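Local coordinates for chitin-binding domain 3 protein (PDB 5OPF), which is a copper-dependent lytic polysaccharide monooxygenase that probably binds crystalline polysaccharide and cleaves its glycosidic bonds oxidatively, at residues A[87-98]-A[163-172]. Numbering follows the deposited sequence.
Sequences GAWKTVPVTNNF and APGRTGRHVV
The carbonyl oxygen of W89 is gripped end-on by both terminal nitrogens of R169, NH1 at 2.8 Å and NH2 at 2.9 Å. It lies close to the guanidinium plane, and the NH1 bond uses a lone pair in the carbonyl plane while NH2 comes in tilted from it. Both bonds are bent, because two nitrogens of one guanidinium converge on a single oxygen. R169 runs extended from the backbone and turns at chi3 (-76°), which brings the guanidinium to the W89 carbonyl. Methyl CG2 of T91 lies over one face, 3.5 Å from NH1, and CA of A88 covers the opposite face. An alanine in place of R169 would probably leave the W89 carbonyl without these two donors and uncover the T91 methyl.

At the other end, N96 fastens the 163-166 type II turn. Its ND2 donates in nearly straight lines to O of A163 (2.9 Å) and to O of R166 (3.0 Å), the latter on a lone pair, so both amide hydrogens are used and the rotation of the amide about chi2 is fixed. The backbone answers with A163 N to N96 O (2.9 Å, 174°). The R166 guanidinium bonds back to O of P164 and makes a salt bridge with E135, and its NE reaches O of T118.

F98 CZ meets V172 CG2 at 4.0 Å, and the A163 methyl sits at the ring edge, extending the apolar packing against strand 110-118. The A163-N96 bond prolongs the antiparallel pairing of F98 with A161, while R169 and N96 hold the looser chain to the beta-sandwich core by side-chain donors to main-chain carbonyls.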
loop_
_atom_site.group_PDB
_atom_site.type_symbol
_atom_site.label_atom_id
_atom_site.label_comp_id
_atom_site.label_asym_id
_atom_site.label_seq_id
_atom_site.Cartn_x
_atom_site.Cartn_y
_atom_site.Cartn_z
ATOM N N GLY A 87 -2.883 -14.029 -4.405
ATOM C CA GLY A 87 -3.002 -14.319 -5.824
ATOM C C GLY A 87 -2.136 -13.399 -6.667
ATOM O O GLY A 87 -1.283 -12.669 -6.153
ATOM N N ALA A 88 -2.375 -13.443 -7.983
ATOM C CA ALA A 88 -1.502 -12.789 -8.967
ATOM C C ALA A 88 -1.908 -11.325 -9.177
ATOM O O ALA A 88 -2.330 -10.904 -10.256
ATOM C CB ALA A 88 -1.501 -13.577 -10.276
ATOM N N TRP A 89 -1.743 -10.535 -8.119
ATOM C CA TRP A 89 -1.934 -9.092 -8.202
ATOM C C TRP A 89 -0.977 -8.504 -9.231
ATOM O O TRP A 89 0.177 -8.929 -9.341
ATOM C CB TRP A 89 -1.632 -8.457 -6.839
ATOM C CG TRP A 89 -2.619 -8.810 -5.768
ATOM C CD1 TRP A 89 -2.565 -9.880 -4.904
ATOM C CD2 TRP A 89 -3.821 -8.100 -5.448
ATOM N NE1 TRP A 89 -3.655 -9.875 -4.078
ATOM C CE2 TRP A 89 -4.442 -8.797 -4.388
ATOM C CE3 TRP A 89 -4.435 -6.949 -5.956
ATOM C CZ2 TRP A 89 -5.649 -8.384 -3.834
ATOM C CZ3 TRP A 89 -5.629 -6.537 -5.400
ATOM C CH2 TRP A 89 -6.228 -7.259 -4.356
ATOM N N LYS A 90 -1.445 -7.525 -9.994
ATOM C CA LYS A 90 -0.590 -6.908 -10.998
ATOM C C LYS A 90 0.571 -6.155 -10.355
ATOM O O LYS A 90 0.380 -5.330 -9.453
ATOM C CB LYS A 90 -1.398 -5.960 -11.882
ATOM C CG LYS A 90 -2.515 -6.630 -12.658
ATOM C CD LYS A 90 -2.051 -7.804 -13.506
ATOM C CE LYS A 90 -3.234 -8.416 -14.254
ATOM N NZ LYS A 90 -2.849 -9.655 -14.984
ATOM N N THR A 91 1.779 -6.413 -10.860
ATOM C CA THR A 91 3.000 -5.765 -10.393
ATOM C C THR A 91 3.391 -4.612 -11.314
ATOM O O THR A 91 2.959 -4.530 -12.468
ATOM C CB THR A 91 4.161 -6.769 -10.362
ATOM O OG1 THR A 91 4.353 -7.310 -11.675
ATOM C CG2 THR A 91 3.894 -7.911 -9.398
ATOM N N VAL A 92 4.271 -3.750 -10.810
ATOM C CA VAL A 92 5.034 -2.830 -11.652
ATOM C C VAL A 92 6.514 -3.133 -11.462
ATOM O O VAL A 92 6.924 -3.620 -10.388
ATOM C CB VAL A 92 4.725 -1.356 -11.355
ATOM C CG1 VAL A 92 3.254 -1.046 -11.645
ATOM C CG2 VAL A 92 5.089 -0.981 -9.929
ATOM N N PRO A 93 7.346 -2.826 -12.453
ATOM C CA PRO A 93 8.777 -3.128 -12.342
ATOM C C PRO A 93 9.522 -2.099 -11.514
ATOM O O PRO A 93 9.306 -0.892 -11.644
ATOM C CB PRO A 93 9.258 -3.082 -13.798
ATOM C CG PRO A 93 8.279 -2.221 -14.492
ATOM C CD PRO A 93 6.967 -2.401 -13.811
ATOM N N VAL A 94 10.419 -2.590 -10.657
ATOM C CA VAL A 94 11.283 -1.747 -9.842
ATOM C C VAL A 94 12.690 -2.339 -9.847
ATOM O O VAL A 94 12.907 -3.483 -10.252
ATOM C CB VAL A 94 10.768 -1.588 -8.395
ATOM C CG1 VAL A 94 9.369 -0.968 -8.386
ATOM C CG2 VAL A 94 10.792 -2.932 -7.655
ATOM N N THR A 95 13.659 -1.529 -9.425
ATOM C CA THR A 95 15.031 -1.968 -9.201
ATOM C C THR A 95 15.300 -2.037 -7.702
ATOM O O THR A 95 14.524 -1.541 -6.888
ATOM C CB THR A 95 16.034 -1.030 -9.899
ATOM O OG1 THR A 95 15.846 0.314 -9.448
ATOM C CG2 THR A 95 15.849 -1.085 -11.405
ATOM N N ASN A 96 16.423 -2.655 -7.329
ATOM C CA ASN A 96 16.666 -2.913 -5.910
ATOM C C ASN A 96 16.747 -1.631 -5.099
ATOM O O ASN A 96 16.265 -1.580 -3.964
ATOM C CB ASN A 96 17.919 -3.753 -5.731
ATOM C CG ASN A 96 17.761 -5.119 -6.340
ATOM O OD1 ASN A 96 18.136 -5.334 -7.499
ATOM N ND2 ASN A 96 17.159 -6.038 -5.600
ATOM N N ASN A 97 17.368 -0.596 -5.657
ATOM C CA ASN A 97 17.295 0.751 -5.107
ATOM C C ASN A 97 16.164 1.449 -5.840
ATOM O O ASN A 97 16.259 1.685 -7.053
ATOM C CB ASN A 97 18.603 1.493 -5.341
ATOM C CG ASN A 97 19.698 1.003 -4.465
ATOM O OD1 ASN A 97 19.836 1.452 -3.331
ATOM N ND2 ASN A 97 20.494 0.075 -4.974
ATOM N N PHE A 98 15.093 1.763 -5.121
ATOM C CA PHE A 98 13.911 2.334 -5.735
ATOM C C PHE A 98 13.384 3.431 -4.831
ATOM O O PHE A 98 13.923 3.693 -3.752
ATOM C CB PHE A 98 12.860 1.265 -6.066
ATOM C CG PHE A 98 12.213 0.634 -4.863
ATOM C CD1 PHE A 98 12.886 -0.305 -4.102
ATOM C CD2 PHE A 98 10.920 0.970 -4.508
ATOM C CE1 PHE A 98 12.291 -0.895 -3.009
ATOM C CE2 PHE A 98 10.316 0.388 -3.418
ATOM C CZ PHE A 98 10.998 -0.548 -2.663
ATOM N N ALA A 163 16.435 -2.603 -1.286
ATOM C CA ALA A 163 16.087 -3.984 -0.960
ATOM C C ALA A 163 17.075 -4.910 -1.661
ATOM O O ALA A 163 16.780 -5.450 -2.740
ATOM C CB ALA A 163 14.640 -4.276 -1.353
ATOM N N PRO A 164 18.250 -5.134 -1.069
ATOM C CA PRO A 164 19.269 -5.941 -1.739
ATOM C C PRO A 164 18.837 -7.385 -1.891
ATOM O O PRO A 164 18.148 -7.957 -1.039
ATOM C CB PRO A 164 20.478 -5.846 -0.798
ATOM C CG PRO A 164 20.206 -4.711 0.096
ATOM C CD PRO A 164 18.736 -4.594 0.212
ATOM N N GLY A 165 19.276 -7.979 -2.995
ATOM C CA GLY A 165 19.112 -9.392 -3.223
ATOM C C GLY A 165 17.766 -9.819 -3.761
ATOM O O GLY A 165 17.620 -10.988 -4.129
ATOM N N ARG A 166 16.785 -8.933 -3.844
ATOM C CA ARG A 166 15.471 -9.312 -4.339
ATOM C C ARG A 166 15.472 -9.458 -5.853
ATOM O O ARG A 166 16.024 -8.619 -6.576
ATOM C CB ARG A 166 14.441 -8.248 -3.968
ATOM C CG ARG A 166 13.819 -8.377 -2.582
ATOM C CD ARG A 166 14.828 -8.253 -1.472
ATOM N NE ARG A 166 14.135 -8.118 -0.202
ATOM C CZ ARG A 166 14.700 -7.720 0.927
ATOM N NH1 ARG A 166 15.990 -7.436 0.962
ATOM N NH2 ARG A 166 13.957 -7.606 2.020
ATOM N N THR A 167 14.801 -10.509 -6.318
ATOM C CA THR A 167 14.487 -10.714 -7.725
ATOM C C THR A 167 13.045 -11.184 -7.817
ATOM O O THR A 167 12.527 -11.844 -6.908
ATOM C CB THR A 167 15.419 -11.738 -8.411
ATOM O OG1 THR A 167 15.282 -13.015 -7.773
ATOM C CG2 THR A 167 16.864 -11.262 -8.357
ATOM N N GLY A 168 12.386 -10.819 -8.912
ATOM C CA GLY A 168 11.030 -11.278 -9.141
ATOM C C GLY A 168 9.989 -10.584 -8.266
ATOM O O GLY A 168 10.196 -9.498 -7.707
ATOM N N ARG A 169 8.836 -11.249 -8.171
ATOM C CA ARG A 169 7.651 -10.697 -7.522
ATOM C C ARG A 169 7.840 -10.552 -6.018
ATOM O O ARG A 169 8.263 -11.493 -5.332
ATOM C CB ARG A 169 6.468 -11.627 -7.782
ATOM C CG ARG A 169 5.199 -11.276 -7.026
ATOM C CD ARG A 169 4.068 -12.238 -7.309
ATOM N NE ARG A 169 3.421 -12.068 -8.605
ATOM C CZ ARG A 169 2.412 -11.222 -8.824
ATOM N NH1 ARG A 169 1.971 -10.447 -7.847
ATOM N NH2 ARG A 169 1.827 -11.161 -10.009
ATOM N N HIS A 170 7.455 -9.379 -5.507
ATOM C CA HIS A 170 7.566 -9.015 -4.097
ATOM C C HIS A 170 6.411 -8.093 -3.717
ATOM O O HIS A 170 5.620 -7.674 -4.565
ATOM C CB HIS A 170 8.945 -8.394 -3.821
ATOM C CG HIS A 170 9.989 -9.428 -3.625
ATOM N ND1 HIS A 170 10.048 -10.158 -2.460
ATOM C CD2 HIS A 170 10.953 -9.908 -4.446
ATOM C CE1 HIS A 170 11.028 -11.037 -2.568
ATOM N NE2 HIS A 170 11.586 -10.914 -3.763
ATOM N N VAL A 171 6.322 -7.791 -2.420
ATOM C CA VAL A 171 5.367 -6.820 -1.905
ATOM C C VAL A 171 6.125 -5.774 -1.095
ATOM O O VAL A 171 6.977 -6.111 -0.263
ATOM C CB VAL A 171 4.275 -7.493 -1.046
ATOM C CG1 VAL A 171 3.252 -6.470 -0.569
ATOM C CG2 VAL A 171 3.564 -8.598 -1.835
ATOM N N VAL A 172 5.816 -4.507 -1.358
ATOM C CA VAL A 172 6.235 -3.374 -0.545
ATOM C C VAL A 172 5.107 -3.078 0.436
ATOM O O VAL A 172 3.927 -3.066 0.068
ATOM C CB VAL A 172 6.514 -2.144 -1.432
ATOM C CG1 VAL A 172 7.080 -0.997 -0.602
ATOM C CG2 VAL A 172 7.453 -2.489 -2.587
HETATM O O HOH W 1 17.236 -7.757 -9.040
#